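Local coordinates for protein endonuclease NucS (Thermococcus kodakarensis KOD1, PDB 5GKE) that binds double-stranded DNA as a dimer and acts as a mismatch restriction endonuclease, with magnesium bound in its nuclease domain, at residues 64-69 against 105-110. The protein carries 1 engineered substitution. Residues are numbered along the deposited sequence; the frame is centred on the assembly and turned at random.
Sequences FLIHQS and LEVELE
Ile-66 and Leu-105 meet tip to tip between two strands, the CD1 methyl of the isoleucine 3.7 Å from CD2 of the leucine. The side chains of Ile-66 and Val-107 slide past each other in opposite directions, with CD1 of Ile-66 3.9 Å from CG2 of Val-107. The same CG2 of Val-107 also reaches the far end of the Phe-64 ring, 3.9 Å from CZ. Nearer the base of that ring, CD2 of Phe-64 lies 4.0 Å from CD2 of Leu-105. With CG anti to the backbone N (chi1 -164°), Phe-64 sends its ring toward strand 105-109, where Leu-105 and Val-107 cross it obliquely. One methyl each from Leu-105 and Val-107 thus touches both Phe-64 and Ile-66, and the four buried side chains meet by apolar packing alone. The axes of the two short strand segments come within 10.0 Å, their N-to-C directions 51° apart, with no hydrogen bond between them. Leu-94 and Ile-56 each touch both Phe-64 and Val-107, continuing the apolar cluster into the neighbouring strands, while Leu-105 also packs on a guanine base of the bound DNA. Leu-65 and His-67, which alternate with the contact residues on strand 64-67, pack against the second subunit. Residues from inclined strands of one curled antiparallel sheet, meeting across its interior, form the barrel-like core expected of a PH-like fold, here the N-terminal domain.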
ATOM      1  N   PHE A  64      -6.820  -2.107 -12.738  1.00 27.71           N
ATOM      2  CA  PHE A  64      -8.259  -2.005 -12.700  1.00 25.40           C
ATOM      3  C   PHE A  64      -8.571  -1.406 -11.349  1.00 36.06           C
ATOM      4  O   PHE A  64      -8.218  -2.011 -10.340  1.00 34.28           O
ATOM      5  CB  PHE A  64      -8.909  -3.391 -12.862  1.00 32.93           C
ATOM      6  CG  PHE A  64     -10.372  -3.346 -13.202  1.00 39.20           C
ATOM      7  CD1 PHE A  64     -10.850  -3.987 -14.322  1.00 44.24           C
ATOM      8  CD2 PHE A  64     -11.260  -2.641 -12.421  1.00 40.16           C
ATOM      9  CE1 PHE A  64     -12.190  -3.930 -14.645  1.00 60.76           C
ATOM     10  CE2 PHE A  64     -12.601  -2.580 -12.746  1.00 40.52           C
ATOM     11  CZ  PHE A  64     -13.067  -3.219 -13.852  1.00 26.06           C
ATOM     12  N   LEU A  65      -9.204  -0.230 -11.318  1.00 31.64           N
ATOM     13  CA  LEU A  65      -9.506   0.450 -10.050  1.00 26.21           C
ATOM     14  C   LEU A  65     -10.969   0.827  -9.929  1.00 27.28           C
ATOM     15  O   LEU A  65     -11.538   1.432 -10.834  1.00 39.69           O
ATOM     16  CB  LEU A  65      -8.667   1.717  -9.894  1.00 27.08           C
ATOM     17  CG  LEU A  65      -7.183   1.643 -10.235  1.00 28.07           C
ATOM     18  CD1 LEU A  65      -6.569   3.013 -10.119  1.00 25.47           C
ATOM     19  CD2 LEU A  65      -6.479   0.682  -9.318  1.00 31.10           C
ATOM     20  N   ILE A  66     -11.580   0.467  -8.810  1.00 24.40           N
ATOM     21  CA  ILE A  66     -12.900   0.980  -8.455  1.00 25.60           C
ATOM     22  C   ILE A  66     -12.788   1.921  -7.237  1.00 29.88           C
ATOM     23  O   ILE A  66     -12.328   1.518  -6.158  1.00 32.57           O
ATOM     24  CB  ILE A  66     -13.897  -0.153  -8.135  1.00 33.18           C
ATOM     25  CG1 ILE A  66     -14.126  -1.054  -9.354  1.00 31.82           C
ATOM     26  CG2 ILE A  66     -15.224   0.427  -7.661  1.00 21.75           C
ATOM     27  CD1 ILE A  66     -13.248  -2.245  -9.407  1.00 30.04           C
ATOM     28  N   HIS A  67     -13.203   3.172  -7.404  1.00 27.26           N
ATOM     29  CA  HIS A  67     -13.078   4.155  -6.325  1.00 22.92           C
ATOM     30  C   HIS A  67     -14.424   4.634  -5.843  1.00 34.38           C
ATOM     31  O   HIS A  67     -15.285   5.004  -6.646  1.00 33.10           O
ATOM     32  CB  HIS A  67     -12.262   5.364  -6.763  1.00 22.36           C
ATOM     33  CG  HIS A  67     -10.783   5.197  -6.622  1.00 24.57           C
ATOM     34  ND1 HIS A  67     -10.130   5.342  -5.412  1.00 23.54           N
ATOM     35  CD2 HIS A  67      -9.826   4.935  -7.537  1.00 28.74           C
ATOM     36  CE1 HIS A  67      -8.837   5.159  -5.594  1.00 28.76           C
ATOM     37  NE2 HIS A  67      -8.619   4.912  -6.875  1.00 28.63           N
ATOM     38  N   GLN A  68     -14.605   4.618  -4.525  1.00 30.43           N
ATOM     39  CA  GLN A  68     -15.738   5.280  -3.914  1.00 24.52           C
ATOM     40  C   GLN A  68     -15.377   6.741  -3.680  1.00 25.38           C
ATOM     41  O   GLN A  68     -14.255   7.151  -3.980  1.00 23.32           O
ATOM     42  CB  GLN A  68     -16.122   4.588  -2.627  1.00 19.68           C
ATOM     43  CG  GLN A  68     -16.430   3.152  -2.862  1.00 27.19           C
ATOM     44  CD  GLN A  68     -16.857   2.442  -1.605  1.00 31.48           C
ATOM     45  OE1 GLN A  68     -16.047   2.210  -0.701  1.00 38.02           O
ATOM     46  NE2 GLN A  68     -18.135   2.079  -1.540  1.00 26.11           N
ATOM     47  N   SER A  69     -16.308   7.528  -3.151  1.00 24.37           N
ATOM     48  CA  SER A  69     -16.042   8.964  -2.990  1.00 36.42           C
ATOM     49  C   SER A  69     -15.211   9.246  -1.734  1.00 37.75           C
ATOM     50  O   SER A  69     -14.860  10.385  -1.451  1.00 35.68           O
ATOM     51  CB  SER A  69     -17.345   9.748  -2.951  1.00 29.34           C
ATOM     52  OG  SER A  69     -18.276   9.081  -2.122  1.00 35.21           O
ATOM     53  N   LEU A 105     -12.480 -10.243 -10.825  1.00 40.23           N
ATOM     54  CA  LEU A 105     -13.141  -9.054 -10.318  1.00 34.93           C
ATOM     55  C   LEU A 105     -14.367  -8.736 -11.171  1.00 35.26           C
ATOM     56  O   LEU A 105     -14.234  -8.341 -12.292  1.00 32.13           O
ATOM     57  CB  LEU A 105     -12.156  -7.873 -10.325  1.00 31.97           C
ATOM     58  CG  LEU A 105     -12.655  -6.550  -9.754  1.00 31.12           C
ATOM     59  CD1 LEU A 105     -13.206  -6.788  -8.361  1.00 36.25           C
ATOM     60  CD2 LEU A 105     -11.540  -5.522  -9.715  1.00 32.12           C
ATOM     61  N   GLU A 106     -15.577  -8.877 -10.667  1.00 38.51           N
ATOM     62  CA  GLU A 106     -16.711  -8.600 -11.546  1.00 30.87           C
ATOM     63  C   GLU A 106     -17.380  -7.279 -11.220  1.00 38.66           C
ATOM     64  O   GLU A 106     -17.796  -7.050 -10.073  1.00 34.35           O
ATOM     65  CB  GLU A 106     -17.737  -9.728 -11.473  1.00 34.05           C
ATOM     66  CG  GLU A 106     -17.359 -10.944 -12.278  1.00 34.81           C
ATOM     67  CD  GLU A 106     -18.450 -11.986 -12.298  1.00 40.43           C
ATOM     68  OE1 GLU A 106     -19.259 -12.019 -11.345  1.00 78.09           O
ATOM     69  OE2 GLU A 106     -18.501 -12.773 -13.267  1.00 56.22           O
ATOM     70  N   VAL A 107     -17.493  -6.405 -12.218  1.00 34.47           N
ATOM     71  CA  VAL A 107     -18.223  -5.160 -11.995  1.00 33.00           C
ATOM     72  C   VAL A 107     -19.488  -5.116 -12.832  1.00 34.60           C
ATOM     73  O   VAL A 107     -19.438  -4.924 -14.052  1.00 35.41           O
ATOM     74  CB  VAL A 107     -17.377  -3.919 -12.307  1.00 37.50           C
ATOM     75  CG1 VAL A 107     -18.170  -2.660 -12.001  1.00 28.14           C
ATOM     76  CG2 VAL A 107     -16.101  -3.936 -11.511  1.00 31.86           C
ATOM     77  N   GLU A 108     -20.621  -5.269 -12.153  1.00 33.54           N
ATOM     78  CA  GLU A 108     -21.921  -5.218 -12.794  1.00 32.00           C
ATOM     79  C   GLU A 108     -22.338  -3.771 -12.994  1.00 36.36           C
ATOM     80  O   GLU A 108     -22.548  -3.044 -12.025  1.00 41.82           O
ATOM     81  CB  GLU A 108     -22.958  -5.948 -11.947  1.00 27.80           C
ATOM     82  CG  GLU A 108     -24.307  -6.103 -12.643  1.00 50.14           C
ATOM     83  CD  GLU A 108     -25.409  -6.617 -11.722  1.00 66.83           C
ATOM     84  OE1 GLU A 108     -25.091  -7.172 -10.643  1.00 70.78           O
ATOM     85  OE2 GLU A 108     -26.597  -6.459 -12.085  1.00 68.78           O
ATOM     86  N   LEU A 109     -22.507  -3.348 -14.239  1.00 38.85           N
ATOM     87  CA  LEU A 109     -22.858  -1.958 -14.482  1.00 36.19           C
ATOM     88  C   LEU A 109     -24.370  -1.837 -14.552  1.00 42.25           C
ATOM     89  O   LEU A 109     -24.982  -2.248 -15.530  1.00 41.02           O
ATOM     90  CB  LEU A 109     -22.216  -1.478 -15.775  1.00 35.75           C
ATOM     91  CG  LEU A 109     -20.701  -1.640 -15.810  1.00 31.65           C
ATOM     92  CD1 LEU A 109     -20.160  -1.379 -17.207  1.00 24.02           C
ATOM     93  CD2 LEU A 109     -20.070  -0.685 -14.821  1.00 33.41           C
ATOM     94  N   GLU A 110     -24.969  -1.268 -13.515  1.00 41.38           N
ATOM     95  CA  GLU A 110     -26.418  -1.146 -13.465  1.00 41.60           C
ATOM     96  C   GLU A 110     -26.907   0.070 -14.237  1.00 41.17           C
ATOM     97  O   GLU A 110     -27.911  -0.002 -14.931  1.00 52.15           O
ATOM     98  CB  GLU A 110     -26.890  -1.076 -12.021  1.00 47.03           C
ATOM     99  CG  GLU A 110     -26.555  -2.319 -11.242  1.00 49.23           C
ATOM    100  CD  GLU A 110     -26.958  -2.219  -9.795  1.00 54.90           C
ATOM    101  OE1 GLU A 110     -26.621  -1.195  -9.152  1.00 42.90           O
ATOM    102  OE2 GLU A 110     -27.620  -3.167  -9.310  1.00 59.41           O
TER